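Local coordinates for glycinin A3B4 subunit (Glycine max, PDB 2D5F), which serves as an 11S seed storage globulin of soybean, a bicupin subunit that assembles into the glycinin hexamer, at the interface of chains A and B. Residues are numbered along the deposited sequence; one frame, centred on the assembly and turned at random. Chains: chain A/B, glycinin A3B4 subunit.

Contact 1: the interface of chains A and B. Residues chain A 382, 455-456, 459; chain B 205, 213, 217, 227.
The phenyl ring of B:Phe217 pushes in among side chains of the A:455-461 helix and gives up the most surface of the patch, 65 Å². Over one face of it stands A:Phe459, edge first: CE1 sits above the centre of the B:Phe217 ring, the planes 77° apart and the centroids separated by 5.2 Å. A:Lys456 meets the CD2-CE2 edge with its aliphatic chain, CG lying 3.4 Å from B:Phe217 CD2. A:Ile455 splits its two branches between partners. Its CG2, anti to the backbone N, lies over the rim of the same face as A:Phe459, 3.7 Å from B:Phe217 CZ, while the longer arm runs past B:Leu205, with CD1 tightly packed at 3.5 Å from CD2 of that leucine. A:Pro382 adds looser contact on the opposite face, CD being 4.1 Å from B:Phe217 CE2.

Further out, B:Leu213 backs that opposite face, and B:Leu227 lies beside the ring edge on the A:Phe459 side. The carbonyl oxygen of A:Ile455 lies 3.5 Å above the A:Phe459 ring plane, toward its rim. The patch thus joins one side of helix A:455-461 and A:Pro382, between strands 379-381 and 383-385, to the helical segments B:204-207 and B:210-216 and the loop residue B:Phe217.

Contact 2: the interface of chains A and B. Residues chain A 460-461, 482; chain B 87, 110-112.
A:Ala461, closing helix 455-461, meets B:Gln112 just past strand 109-111 in this contact between two bicupin subunits of an 11S globulin. Direct hydrogen bonds here use backbone carbonyls as acceptors. B:Gln112 N gives its hydrogen to A:Ala461 O at 3.0 Å, nearly straight at 162°. In the opposite direction, the extended chain of A:Lys482 brings its ammonium NZ to 2.9 Å from B:Ser110 O, tilted 33° from the carbonyl plane.

Water supplies a second set of links. One molecule lies 2.8 Å from A:Arg460 O and also bonds both the carbonyl oxygen and the hydroxyl OG of B:Ser110, tying the helix end to the strand. Another sits at the edge of the A:Arg460 guanidinium, in its plane, 2.7 Å from NE, and continues to B:Glu87 OE2 at 2.6 Å. Arginine and carboxylate are thus joined through water, with NE and OE2 4.5 Å apart; their opposite charges may still attract.

Packing is led by the methyl of A:Ala461, which rests against the side-chain amide of B:Gln112, CB being 3.6 Å from CD. B:Glu87, bent at its second torsion (chi2 42°), lays OE1 against CA and CB of A:Ala461 and OE2 against CB of A:Arg460.

Within chain B, B:His111 ND1 donates to B:Gln112 O at 2.8 Å, the acceptor lying in the imidazole plane. This bond should steady the strand end that presents B:Gln112 N.

Contact 3: the interface of chains A and B. Residues chain A 463-464, 482-483; chain B 108-110.
B:Asp109 reaches from strand 109-111 toward A:Ser464, at the start of helix 464-471, and A:Lys482. With CG anti to the backbone N (chi1 -163°), the side chain carries its carboxylate away from its own strand. CB passes 3.6 Å from the hydroxyl OG of A:Ser464. Beyond it, CG packs 3.7 Å from A:Ser464 CB. OD1 takes the backbone N-H of A:Ser464 at 3.0 Å in a nearly straight bond (173° at H), on its syn side but 34° out of the carboxylate plane. That N-H belongs to the first turn of the helix, where the dipole could help stabilise a negative group. OD2 forms a salt bridge with A:Lys482 NZ at 2.8 Å. The lysine also meets OD2 from the syn side, its chain crossing the aspartate at about a right angle. A:Ser464 OG stands over the face of the carboxylate, 2.6 Å from OD2 and 3.0 Å from OD1, so any hydrogen bond it gives is poorly directed.

The hydroxyl of A:Tyr483 reaches the B:109-110 backbone. The CB of A:Lys482 covers one face of its ring over the centre, while B:Ser110 OG lies at the ring's edge, in plane. The phenol oxygen OH of A:Tyr483 comes within 3.1 Å of B:Ser110 N, at best a bent hydrogen bond.

Contact 1: the interface of chains A and B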
# COMPACT_ATOMS: atom_id res chain seq x y z
N PRO A 382 13.22 31.13 -11.49
CA PRO A 382 11.91 30.67 -11.96
C PRO A 382 11.63 29.19 -11.74
O PRO A 382 12.33 28.33 -12.28
CB PRO A 382 11.93 31.04 -13.44
CG PRO A 382 12.71 32.31 -13.44
CD PRO A 382 13.86 31.99 -12.51
N ILE A 455 13.33 26.08 -13.87
CA ILE A 455 13.66 26.15 -15.28
C ILE A 455 15.10 25.88 -15.66
O ILE A 455 15.34 25.26 -16.69
CB ILE A 455 13.15 27.48 -15.87
CG1 ILE A 455 11.61 27.45 -15.90
CG2 ILE A 455 13.67 27.68 -17.29
CD1 ILE A 455 10.94 28.73 -16.39
N LYS A 456 16.06 26.31 -14.85
CA LYS A 456 17.47 26.04 -15.17
C LYS A 456 17.66 24.53 -15.36
O LYS A 456 18.28 24.07 -16.33
CB LYS A 456 18.39 26.52 -14.04
CG LYS A 456 18.50 28.03 -13.91
CD LYS A 456 19.34 28.44 -12.70
CE LYS A 456 20.76 27.90 -12.81
NZ LYS A 456 21.60 28.26 -11.62
N PHE A 459 16.29 23.20 -18.65
CA PHE A 459 17.15 23.41 -19.81
C PHE A 459 18.14 22.25 -19.92
O PHE A 459 18.42 21.76 -21.01
CB PHE A 459 17.93 24.72 -19.67
CG PHE A 459 17.08 25.96 -19.76
CD1 PHE A 459 17.41 27.09 -19.01
CD2 PHE A 459 15.97 26.00 -20.58
CE1 PHE A 459 16.63 28.24 -19.08
CE2 PHE A 459 15.18 27.16 -20.67
CZ PHE A 459 15.52 28.28 -19.91
N LEU B 205 8.04 32.18 -19.78
CA LEU B 205 9.27 32.97 -19.71
C LEU B 205 9.07 34.41 -20.18
O LEU B 205 9.80 35.30 -19.76
CB LEU B 205 10.39 32.30 -20.51
CG LEU B 205 10.97 31.04 -19.87
CD1 LEU B 205 12.03 30.44 -20.77
CD2 LEU B 205 11.55 31.38 -18.52
N LEU B 213 15.75 37.54 -16.24
CA LEU B 213 16.04 36.23 -16.81
C LEU B 213 17.55 36.08 -16.94
O LEU B 213 18.11 35.02 -16.66
CB LEU B 213 15.34 36.10 -18.18
CG LEU B 213 14.22 35.06 -18.30
CD1 LEU B 213 13.49 34.87 -16.97
CD2 LEU B 213 13.26 35.47 -19.40
N PHE B 217 19.40 33.05 -14.80
CA PHE B 217 20.09 31.99 -15.52
C PHE B 217 21.58 32.27 -15.75
O PHE B 217 22.23 31.55 -16.50
CB PHE B 217 19.40 31.78 -16.87
CG PHE B 217 17.91 31.53 -16.76
CD1 PHE B 217 17.03 32.06 -17.70
CD2 PHE B 217 17.39 30.74 -15.73
CE1 PHE B 217 15.66 31.80 -17.63
CE2 PHE B 217 16.03 30.48 -15.65
CZ PHE B 217 15.15 31.01 -16.61
N LEU B 227 15.06 34.13 -24.88
CA LEU B 227 14.29 33.19 -24.06
C LEU B 227 12.83 33.60 -23.94
O LEU B 227 11.99 32.79 -23.54
CB LEU B 227 14.92 33.06 -22.67
CG LEU B 227 16.27 32.32 -22.61
CD1 LEU B 227 16.78 32.29 -21.18
CD2 LEU B 227 16.11 30.91 -23.16

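Contact 2: the interface of chains A and B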
# COMPACT_ATOMS: atom_id res chain seq x y z
N ARG A 460 18.68 21.83 -18.78
CA ARG A 460 19.66 20.75 -18.76
C ARG A 460 19.09 19.42 -19.27
O ARG A 460 19.80 18.63 -19.89
CB ARG A 460 20.24 20.57 -17.35
CG ARG A 460 21.04 21.77 -16.85
CD ARG A 460 21.96 21.40 -15.70
NE ARG A 460 21.24 21.02 -14.48
CZ ARG A 460 20.82 21.89 -13.56
NH1 ARG A 460 20.17 21.45 -12.49
NH2 ARG A 460 21.07 23.19 -13.70
N ALA A 461 17.79 19.20 -19.05
CA ALA A 461 17.14 17.96 -19.48
C ALA A 461 16.74 17.91 -20.95
O ALA A 461 16.51 16.82 -21.49
CB ALA A 461 15.91 17.72 -18.61
N LYS A 482 22.97 25.69 -20.33
CA LYS A 482 23.16 24.38 -19.74
C LYS A 482 24.31 24.16 -18.77
O LYS A 482 24.11 23.65 -17.67
CB LYS A 482 23.29 23.32 -20.84
CG LYS A 482 22.03 23.04 -21.62
CD LYS A 482 22.18 21.70 -22.32
CE LYS A 482 20.89 21.26 -22.97
NZ LYS A 482 20.95 19.82 -23.32
N GLU B 87 21.02 13.73 -16.38
CA GLU B 87 21.00 13.68 -17.84
C GLU B 87 21.75 12.41 -18.26
O GLU B 87 22.96 12.42 -18.42
CB GLU B 87 21.72 14.91 -18.42
CG GLU B 87 20.89 16.19 -18.51
CD GLU B 87 20.00 16.46 -17.30
OE1 GLU B 87 18.80 16.12 -17.36
OE2 GLU B 87 20.49 17.00 -16.30
N SER B 110 24.18 16.86 -23.33
CA SER B 110 23.60 15.83 -22.49
C SER B 110 22.16 16.22 -22.21
O SER B 110 21.84 17.40 -22.07
CB SER B 110 24.38 15.71 -21.17
OG SER B 110 24.36 16.94 -20.47
N HIS B 111 21.28 15.23 -22.16
CA HIS B 111 19.88 15.48 -21.91
C HIS B 111 19.21 14.20 -21.43
O HIS B 111 19.82 13.13 -21.48
CB HIS B 111 19.20 16.01 -23.18
CG HIS B 111 19.39 15.13 -24.38
ND1 HIS B 111 18.76 13.92 -24.53
CD2 HIS B 111 20.13 15.31 -25.50
CE1 HIS B 111 19.10 13.38 -25.69
NE2 HIS B 111 19.93 14.21 -26.30
N GLN B 112 17.97 14.31 -20.98
CA GLN B 112 17.27 13.13 -20.51
C GLN B 112 16.88 12.18 -21.63
O GLN B 112 16.98 12.51 -22.81
CB GLN B 112 16.06 13.55 -19.67
CG GLN B 112 16.47 13.87 -18.25
CD GLN B 112 15.35 14.36 -17.39
OE1 GLN B 112 14.18 14.02 -17.60
NE2 GLN B 112 15.68 15.15 -16.38
O HOH W 1 22.56 18.77 -19.48
O HOH W 2 21.40 18.34 -14.30

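Contact 3: the interface of chains A and B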
# COMPACT_ATOMS: atom_id res chain seq x y z
N PRO A 463 17.36 18.45 -25.07
CA PRO A 463 18.44 18.43 -26.06
C PRO A 463 18.76 19.83 -26.61
O PRO A 463 17.86 20.65 -26.81
CB PRO A 463 17.90 17.50 -27.15
CG PRO A 463 16.99 16.57 -26.38
CD PRO A 463 16.27 17.53 -25.46
N SER A 464 20.04 20.09 -26.85
CA SER A 464 20.51 21.37 -27.39
C SER A 464 19.70 21.90 -28.56
O SER A 464 19.25 23.04 -28.55
CB SER A 464 21.97 21.28 -27.83
OG SER A 464 22.81 21.07 -26.72
N LYS A 482 22.97 25.69 -20.33
CA LYS A 482 23.16 24.38 -19.74
C LYS A 482 24.31 24.16 -18.77
O LYS A 482 24.11 23.65 -17.67
CB LYS A 482 23.29 23.32 -20.84
CG LYS A 482 22.03 23.04 -21.62
CD LYS A 482 22.18 21.70 -22.32
CE LYS A 482 20.89 21.26 -22.97
NZ LYS A 482 20.95 19.82 -23.32
N TYR A 483 25.52 24.56 -19.17
CA TYR A 483 26.70 24.32 -18.36
C TYR A 483 27.36 25.47 -17.61
O TYR A 483 28.31 25.24 -16.86
CB TYR A 483 27.74 23.61 -19.22
CG TYR A 483 27.15 22.51 -20.07
CD1 TYR A 483 26.63 21.35 -19.49
CD2 TYR A 483 27.08 22.63 -21.46
CE1 TYR A 483 26.06 20.34 -20.27
CE2 TYR A 483 26.51 21.62 -22.25
CZ TYR A 483 26.00 20.48 -21.64
OH TYR A 483 25.43 19.49 -22.41
N GLN B 108 29.62 17.64 -25.35
CA GLN B 108 29.08 18.37 -26.49
C GLN B 108 27.62 18.66 -26.12
O GLN B 108 27.08 19.72 -26.43
CB GLN B 108 29.16 17.51 -27.76
CG GLN B 108 28.74 18.23 -29.03
CD GLN B 108 27.23 18.28 -29.20
OE1 GLN B 108 26.59 17.24 -29.41
NE2 GLN B 108 26.65 19.47 -29.11
N ASP B 109 27.00 17.69 -25.45
CA ASP B 109 25.63 17.83 -24.99
C ASP B 109 25.18 16.63 -24.17
O ASP B 109 25.73 15.53 -24.28
CB ASP B 109 24.66 18.00 -26.16
CG ASP B 109 23.30 18.55 -25.71
OD1 ASP B 109 22.26 18.12 -26.26
OD2 ASP B 109 23.28 19.41 -24.81
N SER B 110 24.18 16.86 -23.33
CA SER B 110 23.60 15.83 -22.49
C SER B 110 22.16 16.22 -22.21
O SER B 110 21.84 17.40 -22.07
CB SER B 110 24.38 15.71 -21.17
OG SER B 110 24.36 16.94 -20.47

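Contact 2 and contact 3 are neighbours, their C-alpha centres about 6 Å apart, and share A:Lys482 and B:Ser110; strand B:109-111 runs through both. Contact 1 lies about 14 Å from contact 2 and 15 Å from contact 3, coupled to contact 2 through helix A:455-461, whose residues 455, 456 and 459 serve the apolar patch and 460-461 the polar one. Helices 464-471 and 475-483 extend chain A's grip into contact 3. Apolar packing and directional polar bonds thus act side by side. The interface is not two-fold: subunits meet with different surfaces, as expected for head-to-tail contacts, presumably within a cupin trimer of the hexamer.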